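Local coordinates for EGF family domain-containing protein (Toxoplasma gondii, PDB 4Z80) that binds a peptide of the partner protein TgRON2L1 and, as an AMA-family membrane protein, probably helps build the moving junction during host-cell invasion, at residues A[19-24]-A[446-451]; A[45-50]-A[337-342]; A[54-59]-A[95-100]; A[364-369]-A[436-441]; A[387-392]-A[402-407]. All coordinates share one frame; numbering follows the deposited sequence.

Interaction 1 (A[19-24]-A[446-451]); sequences FNIPKN and FTSLSA
The short N-capped helix 21-24 is laid against the point where strand 443-447 runs out into a type I beta turn, T447 to S450, with an ST turn inside it. This strand is an outermost strand, within the chain, of a four-stranded antiparallel sheet that also contains strand 405-410. All five touching residues are buried, and the contact is made by packing, with no hydrogen bond between the two segments. I21 carries the tight part. Its CG1 is anti to the carbonyl carbon (chi1 -72°) and the chain continues extended (chi2 172°), sending CD1 into the turn, where it meets S448 OG at 3.5 Å and T447 CB at 3.7 Å. Further back, I21 CG1 lies 3.8 Å from L449 CD1, the two side chains sliding past each other in opposite directions. F19 fits more loosely: its CD1 approaches T447 CG2 to 4.0 Å, the side chains crossing at about a right angle. The F19 ring also meets W355 edge-to-face, and F19 O accepts from W405 NE1. On the far side of the helix the chain loosens toward solvent. There N20 is partly exposed and K23 exposed, and the cap is a weak bond, K23 N to N20 OD1 at 3.5 Å. The turn is held more firmly. S448 OG is hydrogen-bonded to H404 ND1, so the hydroxyl that I21 CD1 touches is already satisfied. T447 OG1, in the crowded position between backbone N and carbonyl carbon, accepts from L449 N at 3.1 Å and donates its own proton to S450 OG at 2.8 Å.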
# COMPACT_ATOMS: atom_id res chain seq x y z
N PHE A 19 3.68 -19.66 4.94
CA PHE A 19 2.68 -19.36 5.96
C PHE A 19 3.33 -18.90 7.27
O PHE A 19 2.63 -18.64 8.25
CB PHE A 19 1.77 -20.57 6.21
CG PHE A 19 1.03 -21.01 4.97
CD1 PHE A 19 0.04 -20.21 4.43
CD2 PHE A 19 1.35 -22.20 4.34
CE1 PHE A 19 -0.63 -20.60 3.27
CE2 PHE A 19 0.68 -22.59 3.19
CZ PHE A 19 -0.31 -21.79 2.66
N ASN A 20 4.66 -18.76 7.28
CA ASN A 20 5.36 -18.32 8.49
C ASN A 20 5.41 -16.80 8.56
O ASN A 20 6.44 -16.17 8.28
CB ASN A 20 6.77 -18.90 8.57
CG ASN A 20 7.40 -18.71 9.93
OD1 ASN A 20 6.90 -17.93 10.73
ND2 ASN A 20 8.49 -19.42 10.19
N ILE A 21 4.29 -16.22 8.96
CA ILE A 21 4.08 -14.79 8.85
C ILE A 21 5.03 -13.98 9.73
O ILE A 21 5.62 -13.02 9.25
CB ILE A 21 2.59 -14.46 9.15
CG1 ILE A 21 1.74 -14.94 7.96
CG2 ILE A 21 2.37 -12.96 9.37
CD1 ILE A 21 0.25 -14.87 8.19
N PRO A 22 5.22 -14.35 11.01
CA PRO A 22 6.17 -13.54 11.79
C PRO A 22 7.59 -13.55 11.24
O PRO A 22 8.29 -12.54 11.31
CB PRO A 22 6.10 -14.17 13.19
CG PRO A 22 4.73 -14.76 13.25
CD PRO A 22 4.53 -15.33 11.86
N LYS A 23 8.03 -14.67 10.68
CA LYS A 23 9.38 -14.76 10.15
C LYS A 23 9.55 -13.99 8.83
O LYS A 23 10.61 -13.43 8.56
CB LYS A 23 9.77 -16.23 9.93
CG LYS A 23 11.23 -16.45 9.52
CD LYS A 23 11.54 -17.93 9.42
CE LYS A 23 13.04 -18.18 9.30
NZ LYS A 23 13.58 -17.82 7.97
N ASN A 24 8.50 -13.97 8.01
CA ASN A 24 8.61 -13.49 6.63
C ASN A 24 7.96 -12.13 6.36
O ASN A 24 8.33 -11.47 5.40
CB ASN A 24 8.03 -14.54 5.69
CG ASN A 24 8.83 -15.83 5.74
OD1 ASN A 24 9.99 -15.83 6.14
ND2 ASN A 24 8.21 -16.93 5.35
N PHE A 446 -7.61 -19.95 7.40
CA PHE A 446 -7.31 -18.55 7.13
C PHE A 446 -5.96 -18.15 7.72
O PHE A 446 -5.53 -18.71 8.73
CB PHE A 446 -8.37 -17.62 7.75
CG PHE A 446 -9.75 -17.76 7.16
CD1 PHE A 446 -10.62 -18.72 7.63
CD2 PHE A 446 -10.19 -16.89 6.17
CE1 PHE A 446 -11.90 -18.84 7.10
CE2 PHE A 446 -11.48 -17.00 5.64
CZ PHE A 446 -12.33 -17.98 6.11
N THR A 447 -5.31 -17.16 7.09
CA THR A 447 -4.22 -16.43 7.73
C THR A 447 -4.61 -14.96 7.87
O THR A 447 -5.56 -14.48 7.26
CB THR A 447 -2.87 -16.49 6.97
OG1 THR A 447 -2.85 -15.53 5.91
CG2 THR A 447 -2.56 -17.90 6.47
N SER A 448 -3.85 -14.24 8.69
CA SER A 448 -4.10 -12.82 8.90
C SER A 448 -3.83 -11.95 7.68
O SER A 448 -4.22 -10.79 7.66
CB SER A 448 -3.26 -12.34 10.09
OG SER A 448 -1.89 -12.62 9.90
N LEU A 449 -3.15 -12.51 6.68
CA LEU A 449 -2.87 -11.83 5.42
C LEU A 449 -3.79 -12.28 4.28
O LEU A 449 -3.70 -11.77 3.16
CB LEU A 449 -1.40 -12.05 5.03
CG LEU A 449 -0.37 -11.31 5.90
CD1 LEU A 449 0.99 -11.92 5.74
CD2 LEU A 449 -0.33 -9.83 5.55
N SER A 450 -4.68 -13.23 4.57
CA SER A 450 -5.62 -13.77 3.57
C SER A 450 -6.82 -12.86 3.36
O SER A 450 -7.25 -12.15 4.27
CB SER A 450 -6.15 -15.15 4.00
OG SER A 450 -5.13 -16.05 4.37
N ALA A 451 -7.40 -12.90 2.16
CA ALA A 451 -8.75 -12.38 1.97
C ALA A 451 -9.73 -13.23 2.79
O ALA A 451 -9.41 -14.36 3.18
CB ALA A 451 -9.12 -12.38 0.49

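Interaction 2 (A[45-50]-A[337-342])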
# COMPACT_ATOMS: atom_id res chain seq x y z
N TYR A 45 17.11 -8.67 -6.87
CA TYR A 45 16.81 -7.66 -5.86
C TYR A 45 17.65 -7.90 -4.61
O TYR A 45 17.85 -9.05 -4.22
CB TYR A 45 15.33 -7.70 -5.51
CG TYR A 45 14.44 -7.39 -6.68
CD1 TYR A 45 14.04 -8.38 -7.57
CD2 TYR A 45 14.00 -6.09 -6.91
CE1 TYR A 45 13.23 -8.09 -8.64
CE2 TYR A 45 13.19 -5.79 -7.98
CZ TYR A 45 12.81 -6.79 -8.84
OH TYR A 45 12.01 -6.50 -9.92
N ARG A 46 18.12 -6.82 -4.01
CA ARG A 46 18.94 -6.90 -2.80
C ARG A 46 18.33 -6.06 -1.69
O ARG A 46 17.94 -4.92 -1.92
CB ARG A 46 20.36 -6.42 -3.09
CG ARG A 46 21.04 -7.15 -4.24
CD ARG A 46 21.68 -8.42 -3.74
NE ARG A 46 22.95 -8.14 -3.09
CZ ARG A 46 23.50 -8.88 -2.12
NH1 ARG A 46 24.66 -8.52 -1.60
NH2 ARG A 46 22.87 -9.95 -1.67
N TRP A 47 18.27 -6.61 -0.49
CA TRP A 47 17.72 -5.86 0.63
C TRP A 47 18.30 -6.25 1.98
O TRP A 47 18.99 -7.26 2.13
CB TRP A 47 16.19 -6.02 0.65
CG TRP A 47 15.64 -7.39 1.00
CD1 TRP A 47 15.31 -7.85 2.25
CD2 TRP A 47 15.32 -8.45 0.09
NE1 TRP A 47 14.80 -9.13 2.16
CE2 TRP A 47 14.80 -9.52 0.85
CE3 TRP A 47 15.41 -8.60 -1.30
CZ2 TRP A 47 14.40 -10.72 0.27
CZ3 TRP A 47 15.00 -9.80 -1.87
CH2 TRP A 47 14.50 -10.84 -1.09
N THR A 48 18.03 -5.39 2.95
CA THR A 48 18.34 -5.63 4.35
C THR A 48 17.05 -5.81 5.12
O THR A 48 16.10 -5.06 4.95
CB THR A 48 19.15 -4.46 4.96
OG1 THR A 48 20.48 -4.47 4.43
CG2 THR A 48 19.21 -4.56 6.49
N GLU A 49 17.03 -6.80 6.00
CA GLU A 49 15.90 -7.03 6.88
C GLU A 49 16.20 -6.39 8.23
O GLU A 49 17.09 -6.83 8.95
CB GLU A 49 15.65 -8.53 7.02
CG GLU A 49 14.55 -8.92 7.95
CD GLU A 49 14.42 -10.42 8.05
OE1 GLU A 49 14.37 -11.09 6.98
OE2 GLU A 49 14.37 -10.94 9.20
N ARG A 50 15.46 -5.33 8.56
CA ARG A 50 15.70 -4.57 9.78
C ARG A 50 15.10 -5.26 11.00
O ARG A 50 15.69 -5.27 12.08
CB ARG A 50 15.13 -3.15 9.65
CG ARG A 50 15.76 -2.37 8.53
CD ARG A 50 15.68 -0.87 8.75
NE ARG A 50 14.30 -0.39 8.81
CZ ARG A 50 13.97 0.89 8.97
NH1 ARG A 50 12.69 1.24 9.02
NH2 ARG A 50 14.92 1.81 9.07
N ARG A 337 8.41 -7.82 -0.52
CA ARG A 337 9.50 -8.73 -0.85
C ARG A 337 9.22 -9.40 -2.20
O ARG A 337 8.09 -9.79 -2.49
CB ARG A 337 9.75 -9.76 0.27
CG ARG A 337 8.56 -10.64 0.68
CD ARG A 337 8.91 -11.47 1.92
NE ARG A 337 10.13 -12.25 1.70
CZ ARG A 337 10.96 -12.67 2.65
NH1 ARG A 337 10.73 -12.42 3.94
NH2 ARG A 337 12.04 -13.35 2.30
N PRO A 338 10.24 -9.49 -3.06
CA PRO A 338 10.04 -9.97 -4.43
C PRO A 338 9.80 -11.47 -4.51
O PRO A 338 9.35 -11.96 -5.55
CB PRO A 338 11.36 -9.58 -5.12
CG PRO A 338 12.35 -9.53 -4.04
CD PRO A 338 11.62 -9.04 -2.82
N ASP A 339 10.07 -12.17 -3.41
CA ASP A 339 9.83 -13.60 -3.32
C ASP A 339 8.52 -13.88 -2.57
O ASP A 339 8.35 -14.95 -1.98
CB ASP A 339 11.01 -14.30 -2.61
CG ASP A 339 11.37 -13.66 -1.28
OD1 ASP A 339 10.70 -12.67 -0.90
OD2 ASP A 339 12.31 -14.13 -0.63
N HIS A 340 7.58 -12.94 -2.60
CA HIS A 340 6.40 -13.06 -1.75
C HIS A 340 5.53 -14.27 -2.08
O HIS A 340 4.87 -14.82 -1.21
CB HIS A 340 5.56 -11.76 -1.80
CG HIS A 340 4.89 -11.51 -3.11
ND1 HIS A 340 3.60 -11.94 -3.39
CD2 HIS A 340 5.32 -10.89 -4.23
CE1 HIS A 340 3.28 -11.58 -4.62
NE2 HIS A 340 4.30 -10.94 -5.15
N GLU A 341 5.53 -14.72 -3.33
CA GLU A 341 4.72 -15.89 -3.67
C GLU A 341 5.13 -17.14 -2.90
O GLU A 341 4.29 -18.00 -2.64
CB GLU A 341 4.80 -16.18 -5.17
CG GLU A 341 4.14 -15.11 -6.01
CD GLU A 341 5.09 -14.00 -6.39
OE1 GLU A 341 6.19 -13.90 -5.80
OE2 GLU A 341 4.74 -13.23 -7.31
N THR A 342 6.40 -17.24 -2.53
CA THR A 342 6.89 -18.41 -1.82
C THR A 342 7.17 -18.14 -0.35
O THR A 342 7.48 -19.05 0.40
CB THR A 342 8.19 -18.98 -2.46
OG1 THR A 342 9.21 -17.97 -2.49
CG2 THR A 342 7.91 -19.47 -3.87
O HOH W 1 12.37 -13.27 6.22
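P338 is the centre of this contact, its ring set against two aromatic residues of strand 43-51, the middle strand of a three-stranded antiparallel sheet. P338 CG meets W47 CZ3 at 3.4 Å, the two side chains reaching toward each other tip to tip. P338 CB makes an off-centre CH-pi contact with Y45, 4.3 Å from the ring centroid. At the edge of the indole, near its plane, lie R337 NH2, 4.1 Å from W47 CZ2, and D339 OD2, 4.0 Å from W47 CH2. The guanidinium is turned 81° from the indole plane. A side-on salt bridge positions both charged groups: R337 NE binds D339 OD1 at 2.7 Å, and NH2 meets the syn lone pair of OD2 at 3.0 Å. The bend of R337 at chi3 (-54°) brings those two nitrogens to the carboxylate. Farther out, R337 NH1 donates to N24 O and to a water at 2.9 Å, which probably donates in turn to E49 OE1. D339 stands at the N-cap position of helix 340-343, but its carboxylate makes no capping bond. With two nearly straight bonds from arginine, D339 probably stays ionised, so a mutually neutralised ion pair rather than a lone charge borders the buried indole.

Interaction 3 (A[54-59]-A[95-100])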
# COMPACT_ATOMS: atom_id res chain seq x y z
N VAL A 54 6.60 -7.69 11.67
CA VAL A 54 5.92 -6.41 11.47
C VAL A 54 4.42 -6.60 11.68
O VAL A 54 3.87 -7.64 11.33
CB VAL A 54 6.21 -5.84 10.05
CG1 VAL A 54 5.35 -4.60 9.75
CG2 VAL A 54 7.68 -5.50 9.92
N GLY A 55 3.75 -5.60 12.23
CA GLY A 55 2.31 -5.69 12.44
C GLY A 55 1.54 -5.94 11.15
O GLY A 55 1.79 -5.29 10.13
N VAL A 56 0.59 -6.87 11.18
CA VAL A 56 -0.21 -7.23 10.01
C VAL A 56 -1.46 -6.35 9.88
O VAL A 56 -1.77 -5.84 8.80
CB VAL A 56 -0.62 -8.73 10.07
CG1 VAL A 56 -1.68 -9.09 9.02
CG2 VAL A 56 0.61 -9.61 9.91
N TYR A 57 -2.17 -6.15 10.98
CA TYR A 57 -3.34 -5.29 10.97
C TYR A 57 -2.89 -3.86 10.67
O TYR A 57 -3.44 -3.19 9.79
CB TYR A 57 -4.05 -5.37 12.33
CG TYR A 57 -5.40 -4.69 12.40
CD1 TYR A 57 -6.48 -5.16 11.66
CD2 TYR A 57 -5.61 -3.61 13.25
CE1 TYR A 57 -7.73 -4.55 11.74
CE2 TYR A 57 -6.85 -3.01 13.34
CZ TYR A 57 -7.90 -3.48 12.59
OH TYR A 57 -9.13 -2.86 12.69
N VAL A 58 -1.90 -3.41 11.43
CA VAL A 58 -1.26 -2.12 11.25
C VAL A 58 0.25 -2.34 11.29
O VAL A 58 0.76 -2.85 12.30
CB VAL A 58 -1.68 -1.13 12.35
CG1 VAL A 58 -0.84 0.14 12.29
CG2 VAL A 58 -3.15 -0.81 12.22
N GLY A 59 0.95 -1.98 10.22
CA GLY A 59 2.39 -2.20 10.12
C GLY A 59 3.14 -0.91 9.92
O GLY A 59 2.85 -0.15 9.00
N CYS A 95 4.92 -8.66 3.16
CA CYS A 95 3.91 -9.47 2.47
C CYS A 95 2.71 -8.63 2.06
O CYS A 95 2.19 -7.86 2.86
CB CYS A 95 3.42 -10.62 3.35
SG CYS A 95 4.68 -11.86 3.71
N PRO A 96 2.24 -8.80 0.81
CA PRO A 96 0.96 -8.19 0.43
C PRO A 96 -0.17 -8.66 1.34
O PRO A 96 -0.22 -9.83 1.72
CB PRO A 96 0.75 -8.68 -1.00
CG PRO A 96 2.11 -9.02 -1.49
CD PRO A 96 2.85 -9.53 -0.31
N ASN A 97 -1.06 -7.74 1.68
CA ASN A 97 -2.12 -8.03 2.63
C ASN A 97 -3.44 -8.06 1.90
O ASN A 97 -4.00 -7.02 1.56
CB ASN A 97 -2.11 -7.00 3.76
CG ASN A 97 -2.84 -7.48 4.98
OD1 ASN A 97 -3.77 -8.27 4.90
ND2 ASN A 97 -2.41 -6.99 6.15
N TYR A 98 -3.91 -9.26 1.60
CA TYR A 98 -5.08 -9.42 0.75
C TYR A 98 -6.38 -9.10 1.48
O TYR A 98 -6.64 -9.59 2.58
CB TYR A 98 -5.12 -10.83 0.16
CG TYR A 98 -3.93 -11.10 -0.74
CD1 TYR A 98 -3.91 -10.63 -2.04
CD2 TYR A 98 -2.82 -11.80 -0.28
CE1 TYR A 98 -2.83 -10.85 -2.87
CE2 TYR A 98 -1.73 -12.02 -1.11
CZ TYR A 98 -1.75 -11.54 -2.40
OH TYR A 98 -0.66 -11.76 -3.22
N GLY A 99 -7.18 -8.25 0.85
CA GLY A 99 -8.47 -7.84 1.38
C GLY A 99 -8.41 -6.57 2.21
O GLY A 99 -9.44 -5.97 2.48
N LYS A 100 -7.21 -6.15 2.60
CA LYS A 100 -7.05 -5.02 3.50
C LYS A 100 -7.31 -3.68 2.82
O LYS A 100 -6.61 -3.30 1.88
CB LYS A 100 -5.65 -5.02 4.12
CG LYS A 100 -5.30 -3.80 4.98
CD LYS A 100 -3.95 -4.00 5.67
CE LYS A 100 -3.44 -2.74 6.36
NZ LYS A 100 -2.19 -3.02 7.12
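A type II beta turn, N97 to K100, begins in the short strand 97-98, an outermost strand within the chain of a four-stranded antiparallel sheet, and carries the chain on to K100, which faces the loop 54-59 linking strands 43-51 and 60-62. G99 takes a positive phi (93°), where a side chain would jam against the preceding carbonyl. K100 is fully extended, every torsion near anti, and its tip reaches the backbone of the loop. NZ donates to Y57 O at 3.0 Å, from well above the carbonyl plane (60° out of it), and more weakly to V56 O at 3.3 Å. N97 reaches the same V56 carbonyl, with ND2 3.0 Å from V56 O, but the angle is too poor for a hydrogen bond. Its ND2 also packs at 3.6 Å against V56 CG1, the two side chains crossing at about a right angle. The other end of this amide, N97 OD1, accepts from K322 NZ. Q297 OE1 gives K100 NZ a further partner, and Y331 adds a cation-pi contact. The buried ammonium is thus gripped by neutral oxygens and an aromatic ring, an environment in which carbonyl dipoles would stabilise its positive charge while pinning two successive peptides of the loop.

Interaction 4 (A[364-369]-A[436-441])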
# COMPACT_ATOMS: atom_id res chain seq x y z
N CYS A 364 -0.04 -35.59 10.69
CA CYS A 364 -0.26 -34.20 11.05
C CYS A 364 -1.23 -34.19 12.22
O CYS A 364 -2.21 -34.92 12.22
CB CYS A 364 -0.82 -33.41 9.85
SG CYS A 364 -0.84 -31.60 10.04
N LYS A 365 -0.93 -33.40 13.24
CA LYS A 365 -1.88 -33.19 14.33
C LYS A 365 -2.27 -31.71 14.37
O LYS A 365 -1.46 -30.84 14.04
CB LYS A 365 -1.28 -33.64 15.67
CG LYS A 365 -0.00 -32.93 16.07
CD LYS A 365 0.54 -33.46 17.40
CE LYS A 365 1.83 -32.78 17.78
NZ LYS A 365 2.40 -33.35 19.04
N PRO A 366 -3.52 -31.44 14.75
CA PRO A 366 -3.94 -30.03 14.75
C PRO A 366 -3.13 -29.24 15.75
O PRO A 366 -2.67 -29.76 16.78
CB PRO A 366 -5.42 -30.10 15.14
CG PRO A 366 -5.60 -31.42 15.79
CD PRO A 366 -4.63 -32.34 15.13
N MET A 367 -2.93 -27.97 15.43
CA MET A 367 -2.23 -27.08 16.34
C MET A 367 -3.10 -26.89 17.57
O MET A 367 -4.30 -27.17 17.55
CB MET A 367 -1.92 -25.75 15.65
CG MET A 367 -1.14 -25.91 14.33
SD MET A 367 -0.14 -24.48 13.88
CE MET A 367 -1.38 -23.24 13.58
N ASN A 368 -2.49 -26.42 18.65
CA ASN A 368 -3.20 -26.15 19.89
C ASN A 368 -3.77 -24.74 19.88
O ASN A 368 -3.02 -23.76 19.83
CB ASN A 368 -2.27 -26.32 21.09
CG ASN A 368 -1.80 -27.75 21.27
OD1 ASN A 368 -2.56 -28.70 21.07
ND2 ASN A 368 -0.53 -27.92 21.65
N ALA A 369 -5.10 -24.64 19.93
CA ALA A 369 -5.78 -23.36 19.88
C ALA A 369 -5.41 -22.51 21.08
O ALA A 369 -5.33 -23.00 22.21
CB ALA A 369 -7.29 -23.55 19.81
N CYS A 436 2.00 -28.40 8.49
CA CYS A 436 1.23 -29.28 7.63
C CYS A 436 -0.25 -28.96 7.72
O CYS A 436 -0.67 -28.13 8.53
CB CYS A 436 1.46 -30.76 7.99
SG CYS A 436 1.15 -31.18 9.76
N LEU A 437 -1.03 -29.62 6.87
CA LEU A 437 -2.48 -29.44 6.83
C LEU A 437 -3.17 -30.79 6.88
O LEU A 437 -2.66 -31.79 6.36
CB LEU A 437 -2.89 -28.67 5.58
CG LEU A 437 -2.36 -27.24 5.48
CD1 LEU A 437 -2.52 -26.72 4.06
CD2 LEU A 437 -3.08 -26.34 6.46
N ILE A 438 -4.34 -30.82 7.51
CA ILE A 438 -5.18 -32.01 7.58
C ILE A 438 -6.43 -31.75 6.76
O ILE A 438 -7.08 -30.73 6.94
CB ILE A 438 -5.60 -32.33 9.03
CG1 ILE A 438 -4.38 -32.55 9.92
CG2 ILE A 438 -6.52 -33.55 9.08
CD1 ILE A 438 -4.70 -32.51 11.41
N HIS A 439 -6.79 -32.68 5.88
CA HIS A 439 -8.00 -32.53 5.10
C HIS A 439 -9.24 -32.77 5.94
O HIS A 439 -9.28 -33.69 6.77
CB HIS A 439 -8.01 -33.48 3.90
CG HIS A 439 -9.18 -33.29 2.99
ND1 HIS A 439 -10.35 -34.01 3.11
CD2 HIS A 439 -9.38 -32.42 1.96
CE1 HIS A 439 -11.21 -33.61 2.19
NE2 HIS A 439 -10.64 -32.65 1.48
N SER A 440 -10.27 -31.96 5.72
CA SER A 440 -11.57 -32.18 6.33
C SER A 440 -12.67 -31.60 5.47
O SER A 440 -12.51 -30.52 4.89
CB SER A 440 -11.63 -31.56 7.72
OG SER A 440 -12.97 -31.57 8.19
N PRO A 441 -13.81 -32.28 5.40
CA PRO A 441 -14.89 -31.70 4.60
C PRO A 441 -15.48 -30.42 5.18
O PRO A 441 -15.99 -29.61 4.42
CB PRO A 441 -15.95 -32.81 4.59
CG PRO A 441 -15.64 -33.68 5.75
CD PRO A 441 -14.16 -33.62 5.92
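Strands 364-366 and 436-440 cross at 80°, close to perpendicular, and their axes approach to 6.7 Å. The CA atoms of C364 and C436, at the start of the two segments, are 6.2 Å apart and mark the nearest point of the backbones. A disulfide joins the two residues, SG to SG 2.1 Å, with a chi3 of 94°. The two halves arrive differently: C364 SG is anti to its backbone N, whereas C436 SG occupies the crowded position between backbone N and carbonyl carbon (chi1 54°). Both strands belong to a three-stranded antiparallel sheet of this PAN-type, cysteine-rich protein and flank strand 353-359, so the bond links the two outer strands past the middle one. The middle strand keeps its own backbone bonds to each, V357 with K365 and G356 with C436. Next to the sulfurs I438 closes in. Its CG1, anti to the carbonyl carbon, rests against C364 SG at 3.7 Å. The branch then carries CD1 over the backbone of the other strand, 3.6 Å from C364 O. CD1 ends obliquely against the proline ring, 3.7 Å from P366 CD, and equally near the ring nitrogen, 3.7 Å from P366 N. Between the two inward residues, the L437 side chain starts out away from the other strand and packs on W355, P460 and A464. The side chain of K365 likewise sets off away from strand 436-440 and touches V357.

Interaction 5 (A[387-392]-A[402-407]); sequences MLSSAD and GYHWAT
Two rings, H404 and Y403, carry the contact at the return from helix 378-387 into strand 405-410, a helix-to-strand connection probably belonging to the PAN-type fold. The H404 ring has S390 OG at its edge and in its plane, 3.3 Å from CE1, while S389 CB comes in obliquely at 3.7 Å from H404 ND1. Both polar groups have firmer partners, ND1 being already engaged by S448 and S390 OG hydrogen-bonded to V56 N. The Y403 ring is met obliquely by L388, whose CB lies 3.8 Å from CD2 of the tyrosine; the two side chains run side by side, pointing the same way, and F429 meets the ring at a small interplanar angle. Behind H404, as a second-shell ring, W405 carries H404 CB on one face, 3.5 Å above the plane and offset toward the rim. The neck of the loop is closed by backbone bonds. G402 N donates to S389 O at 2.8 Å, in the carbonyl plane although bent at the hydrogen (135°). It also makes a weak bond to L388 O, which accepts a second weak but straighter one from Y403 N at 3.4 Å. The positive phi of G402 (91°) would jam a side chain against the preceding carbonyl. S389 OG turns back and donates to F386 O, near the end of the helix. Y403 O is buried without a hydrogen-bonding partner and meets S389 CA at 3.1 Å in a CA-H...O contact.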
# COMPACT_ATOMS: atom_id res chain seq x y z
N MET A 387 -8.07 -8.83 12.85
CA MET A 387 -8.16 -7.82 13.91
C MET A 387 -7.45 -8.24 15.20
O MET A 387 -7.19 -7.40 16.05
CB MET A 387 -9.63 -7.52 14.21
CG MET A 387 -10.40 -6.95 13.02
SD MET A 387 -12.20 -6.97 13.23
CE MET A 387 -12.40 -5.51 14.23
N LEU A 388 -7.15 -9.53 15.34
CA LEU A 388 -6.49 -10.08 16.53
C LEU A 388 -5.05 -10.52 16.24
O LEU A 388 -4.45 -11.24 17.03
CB LEU A 388 -7.29 -11.27 17.07
CG LEU A 388 -8.72 -11.02 17.57
CD1 LEU A 388 -9.38 -12.34 17.94
CD2 LEU A 388 -8.70 -10.07 18.76
N SER A 389 -4.49 -10.07 15.13
CA SER A 389 -3.19 -10.58 14.70
C SER A 389 -2.04 -9.81 15.33
O SER A 389 -1.53 -10.21 16.39
CB SER A 389 -3.11 -10.59 13.16
OG SER A 389 -3.24 -9.29 12.59
N SER A 390 -1.61 -8.72 14.71
CA SER A 390 -0.51 -7.94 15.25
C SER A 390 -0.64 -6.52 14.77
O SER A 390 -1.26 -6.26 13.73
CB SER A 390 0.85 -8.53 14.87
OG SER A 390 0.97 -8.66 13.46
N ALA A 391 -0.09 -5.59 15.53
CA ALA A 391 -0.21 -4.19 15.20
C ALA A 391 0.93 -3.40 15.81
O ALA A 391 1.30 -3.61 16.97
CB ALA A 391 -1.53 -3.64 15.68
N ASP A 392 1.48 -2.50 15.02
CA ASP A 392 2.47 -1.55 15.50
C ASP A 392 1.73 -0.29 15.96
O ASP A 392 0.52 -0.18 15.79
CB ASP A 392 3.51 -1.28 14.40
CG ASP A 392 4.25 -2.54 14.00
OD1 ASP A 392 4.65 -3.30 14.91
OD2 ASP A 392 4.42 -2.80 12.79
N GLY A 402 -1.50 -11.89 18.61
CA GLY A 402 -0.46 -12.68 17.98
C GLY A 402 -1.00 -13.84 17.17
O GLY A 402 -0.24 -14.76 16.84
N TYR A 403 -2.28 -13.82 16.84
CA TYR A 403 -2.90 -14.90 16.07
C TYR A 403 -2.74 -14.63 14.58
O TYR A 403 -3.20 -13.60 14.09
CB TYR A 403 -4.40 -15.03 16.37
CG TYR A 403 -4.81 -15.12 17.83
CD1 TYR A 403 -3.95 -15.63 18.80
CD2 TYR A 403 -6.08 -14.72 18.22
CE1 TYR A 403 -4.35 -15.71 20.13
CE2 TYR A 403 -6.48 -14.80 19.53
CZ TYR A 403 -5.62 -15.29 20.48
OH TYR A 403 -6.07 -15.34 21.79
N HIS A 404 -2.12 -15.55 13.85
CA HIS A 404 -1.95 -15.38 12.40
C HIS A 404 -2.57 -16.49 11.57
O HIS A 404 -2.57 -16.40 10.34
CB HIS A 404 -0.48 -15.25 12.04
CG HIS A 404 0.13 -14.01 12.59
ND1 HIS A 404 -0.23 -12.76 12.14
CD2 HIS A 404 1.01 -13.81 13.60
CE1 HIS A 404 0.42 -11.84 12.83
NE2 HIS A 404 1.18 -12.45 13.73
N TRP A 405 -3.12 -17.50 12.24
CA TRP A 405 -3.72 -18.65 11.59
C TRP A 405 -5.00 -18.99 12.33
O TRP A 405 -5.01 -18.98 13.57
CB TRP A 405 -2.77 -19.86 11.61
CG TRP A 405 -1.39 -19.52 11.14
CD1 TRP A 405 -0.92 -19.59 9.86
CD2 TRP A 405 -0.32 -19.00 11.94
NE1 TRP A 405 0.39 -19.16 9.81
CE2 TRP A 405 0.78 -18.79 11.08
CE3 TRP A 405 -0.17 -18.70 13.30
CZ2 TRP A 405 2.00 -18.31 11.53
CZ3 TRP A 405 1.03 -18.22 13.74
CH2 TRP A 405 2.11 -18.02 12.87
N ALA A 406 -6.06 -19.28 11.58
CA ALA A 406 -7.29 -19.77 12.17
C ALA A 406 -7.85 -20.92 11.35
O ALA A 406 -7.71 -20.95 10.12
CB ALA A 406 -8.32 -18.67 12.27
N THR A 407 -8.49 -21.86 12.04
CA THR A 407 -9.23 -22.94 11.40
C THR A 407 -10.68 -22.74 11.74
O THR A 407 -11.05 -22.68 12.92
CB THR A 407 -8.79 -24.34 11.89
OG1 THR A 407 -7.43 -24.58 11.51
CG2 THR A 407 -9.68 -25.45 11.32

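From the N terminus, interaction 1 opens first; its return at 446-451 closes a loop of over 400 residues that encloses the other four and joins helix 21-24 to the end of strand 443-447. Interaction 2 ties the three-stranded sheet of strand 43-51 to the start of helix 340-343, and nested inside it interaction 3 ties loop 54-59 to the sheet holding 97-98. Interaction 4 then links strands 363-366 and 436-440 round interaction 5, which leads into strand 405-410; no loops cross. Interaction 1 touches interactions 2, 3 and 5, with L449 O meeting Y98 N. H340 packs on P96 between interactions 2 and 3, backbone bonds join 3 and 5, and M367 reaches W405 between 4 and 5.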